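Local structure of tumour necrosis factor receptor (Ectromelia virus, 3ON9) at residues 5-13 with 74-85. The protein probably binds host tumour necrosis factor and chemokines to blunt immune defence; this chain is its SECRET domain, a chemokine-binding beta-sandwich. Residues are numbered along the deposited sequence; the frame is centred on the assembly and turned at random.
Sequences SFNSIDVEI and HQDLTTQCKINL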
# COMPACT_ATOMS: atom_id res chain seq x y z
N SER A 5 -19.01 -8.89 -2.63
CA SER A 5 -18.09 -7.91 -2.07
C SER A 5 -16.65 -8.36 -2.27
O SER A 5 -16.37 -9.54 -2.46
CB SER A 5 -18.39 -7.69 -0.58
OG SER A 5 -18.17 -8.86 0.19
N PHE A 6 -15.72 -7.41 -2.22
CA PHE A 6 -14.31 -7.78 -2.37
C PHE A 6 -13.87 -8.76 -1.29
O PHE A 6 -14.36 -8.70 -0.16
CB PHE A 6 -13.41 -6.53 -2.42
CG PHE A 6 -13.39 -5.71 -1.15
CD1 PHE A 6 -12.52 -6.02 -0.11
CD2 PHE A 6 -14.22 -4.60 -1.01
CE1 PHE A 6 -12.49 -5.26 1.06
CE2 PHE A 6 -14.19 -3.84 0.15
CZ PHE A 6 -13.32 -4.16 1.18
N ASN A 7 -12.97 -9.67 -1.65
CA ASN A 7 -12.36 -10.57 -0.67
C ASN A 7 -10.85 -10.44 -0.66
O ASN A 7 -10.16 -11.24 -0.03
CB ASN A 7 -12.77 -12.04 -0.92
CG ASN A 7 -12.50 -12.50 -2.34
OD1 ASN A 7 -12.02 -11.74 -3.17
ND2 ASN A 7 -12.82 -13.76 -2.63
N SER A 8 -10.34 -9.44 -1.37
CA SER A 8 -8.90 -9.27 -1.53
C SER A 8 -8.54 -7.79 -1.49
O SER A 8 -9.18 -6.99 -2.16
CB SER A 8 -8.46 -9.84 -2.88
OG SER A 8 -7.09 -9.56 -3.14
N ILE A 9 -7.52 -7.43 -0.70
CA ILE A 9 -6.99 -6.07 -0.72
C ILE A 9 -5.50 -6.15 -0.97
O ILE A 9 -4.79 -6.92 -0.32
CB ILE A 9 -7.23 -5.29 0.60
CG1 ILE A 9 -8.67 -5.43 1.09
CG2 ILE A 9 -6.92 -3.80 0.40
CD1 ILE A 9 -8.93 -4.73 2.43
N ASP A 10 -5.04 -5.32 -1.91
CA ASP A 10 -3.65 -5.24 -2.31
C ASP A 10 -3.26 -3.79 -2.13
O ASP A 10 -3.96 -2.89 -2.58
CB ASP A 10 -3.54 -5.68 -3.78
CG ASP A 10 -2.29 -5.16 -4.47
OD1 ASP A 10 -1.25 -5.82 -4.38
OD2 ASP A 10 -2.39 -4.09 -5.13
N VAL A 11 -2.16 -3.55 -1.41
CA VAL A 11 -1.63 -2.21 -1.25
C VAL A 11 -0.20 -2.23 -1.77
O VAL A 11 0.60 -3.06 -1.36
CB VAL A 11 -1.66 -1.77 0.24
CG1 VAL A 11 -1.04 -0.39 0.39
CG2 VAL A 11 -3.09 -1.78 0.76
N GLU A 12 0.10 -1.33 -2.71
CA GLU A 12 1.43 -1.23 -3.30
C GLU A 12 1.96 0.17 -3.10
O GLU A 12 1.24 1.14 -3.30
CB GLU A 12 1.40 -1.51 -4.80
CG GLU A 12 0.86 -2.86 -5.18
CD GLU A 12 0.40 -2.90 -6.63
OE1 GLU A 12 1.24 -2.68 -7.53
OE2 GLU A 12 -0.80 -3.14 -6.86
N ILE A 13 3.23 0.26 -2.74
CA ILE A 13 3.90 1.54 -2.60
C ILE A 13 5.23 1.50 -3.35
O ILE A 13 6.13 0.74 -2.99
CB ILE A 13 4.15 1.90 -1.10
CG1 ILE A 13 2.87 1.73 -0.25
CG2 ILE A 13 4.66 3.33 -0.97
CD1 ILE A 13 2.73 0.35 0.43
N HIS A 74 -14.86 -12.72 2.26
CA HIS A 74 -15.43 -11.51 1.67
C HIS A 74 -15.71 -10.43 2.71
O HIS A 74 -16.07 -10.74 3.86
CB HIS A 74 -16.72 -11.82 0.90
CG HIS A 74 -16.51 -12.61 -0.35
ND1 HIS A 74 -16.39 -12.04 -1.59
CD2 HIS A 74 -16.38 -13.95 -0.54
CE1 HIS A 74 -16.19 -12.98 -2.49
NE2 HIS A 74 -16.19 -14.15 -1.88
N GLN A 75 -15.57 -9.18 2.30
CA GLN A 75 -15.89 -8.03 3.14
C GLN A 75 -17.34 -8.09 3.65
O GLN A 75 -18.29 -8.33 2.88
CB GLN A 75 -15.67 -6.73 2.36
CG GLN A 75 -16.08 -5.46 3.10
CD GLN A 75 -15.22 -5.16 4.32
OE1 GLN A 75 -14.02 -5.45 4.35
NE2 GLN A 75 -15.83 -4.57 5.34
N ASP A 76 -17.50 -7.86 4.94
CA ASP A 76 -18.80 -7.73 5.59
C ASP A 76 -19.48 -6.47 5.06
O ASP A 76 -18.97 -5.38 5.24
CB ASP A 76 -18.56 -7.61 7.11
CG ASP A 76 -19.84 -7.68 7.92
OD1 ASP A 76 -20.92 -7.48 7.34
OD2 ASP A 76 -19.74 -7.93 9.14
N LEU A 77 -20.62 -6.60 4.39
CA LEU A 77 -21.24 -5.41 3.82
C LEU A 77 -21.85 -4.50 4.88
O LEU A 77 -22.29 -3.39 4.57
CB LEU A 77 -22.25 -5.77 2.72
CG LEU A 77 -21.60 -6.33 1.45
CD1 LEU A 77 -22.64 -6.81 0.45
CD2 LEU A 77 -20.67 -5.29 0.82
N THR A 78 -21.88 -4.95 6.12
CA THR A 78 -22.40 -4.13 7.21
C THR A 78 -21.31 -3.32 7.93
O THR A 78 -21.60 -2.55 8.84
CB THR A 78 -23.21 -4.96 8.25
OG1 THR A 78 -22.33 -5.75 9.05
CG2 THR A 78 -24.20 -5.88 7.54
N THR A 79 -20.05 -3.50 7.53
CA THR A 79 -18.96 -2.68 8.06
C THR A 79 -18.24 -1.98 6.90
O THR A 79 -18.20 -2.49 5.78
CB THR A 79 -17.95 -3.48 8.94
OG1 THR A 79 -17.11 -4.30 8.12
CG2 THR A 79 -18.69 -4.34 9.93
N GLN A 80 -17.67 -0.81 7.18
CA GLN A 80 -17.09 0.02 6.14
C GLN A 80 -15.56 0.01 6.21
O GLN A 80 -14.98 0.58 7.12
CB GLN A 80 -17.61 1.46 6.24
CG GLN A 80 -19.13 1.60 6.09
CD GLN A 80 -19.67 1.08 4.76
OE1 GLN A 80 -19.18 1.45 3.69
NE2 GLN A 80 -20.68 0.23 4.83
N CYS A 81 -14.93 -0.67 5.26
CA CYS A 81 -13.48 -0.83 5.26
C CYS A 81 -12.79 0.53 5.10
O CYS A 81 -13.13 1.31 4.21
CB CYS A 81 -13.09 -1.77 4.12
SG CYS A 81 -11.30 -1.96 3.85
N LYS A 82 -11.85 0.82 5.99
CA LYS A 82 -11.09 2.07 5.95
C LYS A 82 -9.60 1.74 5.87
O LYS A 82 -9.02 1.21 6.82
CB LYS A 82 -11.41 2.92 7.19
CG LYS A 82 -12.89 3.32 7.30
CD LYS A 82 -13.25 3.85 8.70
CE LYS A 82 -13.63 2.72 9.65
NZ LYS A 82 -14.98 2.16 9.36
N ILE A 83 -8.98 2.05 4.73
CA ILE A 83 -7.54 1.83 4.55
C ILE A 83 -6.82 3.16 4.72
O ILE A 83 -7.07 4.10 3.97
CB ILE A 83 -7.23 1.26 3.16
CG1 ILE A 83 -7.81 -0.15 3.01
CG2 ILE A 83 -5.72 1.25 2.91
CD1 ILE A 83 -7.11 -1.22 3.86
N ASN A 84 -5.95 3.26 5.72
CA ASN A 84 -5.10 4.44 5.89
C ASN A 84 -3.66 4.04 5.70
O ASN A 84 -3.21 3.00 6.18
CB ASN A 84 -5.27 5.08 7.27
CG ASN A 84 -6.65 5.66 7.49
OD1 ASN A 84 -7.32 6.10 6.54
ND2 ASN A 84 -7.09 5.67 8.75
N LEU A 85 -2.91 4.89 5.01
CA LEU A 85 -1.53 4.60 4.71
C LEU A 85 -0.73 5.87 4.89
O LEU A 85 -1.12 6.92 4.39
CB LEU A 85 -1.43 4.16 3.25
CG LEU A 85 -0.14 3.51 2.79
CD1 LEU A 85 0.06 2.16 3.51
CD2 LEU A 85 -0.18 3.31 1.27
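Three hydrogen bonds tie Ser5 and Phe6 to His74 and Gln75. His74 ND1 donates to Ser5 O at 2.6 Å; this oxygen lies in the imidazole plane and, as a carbonyl, can only accept, so ND1 carries the hydrogen. Ser5 OG gives its hydrogen to Gln75 O (2.7 Å), in the carbonyl plane and on a lone pair. Gln75 N donates almost straight to Phe6 O (2.8 Å). The His74 ring also carries Asn7 CB over one face, while Asn7 OD1 bonds to Thr132 N. Gln75 runs alongside Phe6, its CB over one ring face near the rim. CG, anti to the backbone N (chi1 175°), carries the chain past CZ. The bend at chi2 (67°) leaves OE1 just beyond that end of the ring, 3.5 Å from Phe6 CZ. OE1 accepts from Thr48 N; NE2 shares its hydrogens among Asp46 O, Asp76 O and Thr79 O. Cys81 CB meets the ring edge, and its sulfur, disulfide-bonded to Cys47, touches Ile9 CD1. Further in, Leu85 CD2 rests against Val11 CG1 (3.9 Å) and Ile13 CG1 (3.8 Å). Strands 8-16 and 82-89 belong to opposing sheets. The axes of 8-13 and 82-85 run 16° apart and approach to 10.3 Å, with Phe51 and Tyr129 packing into the same interior.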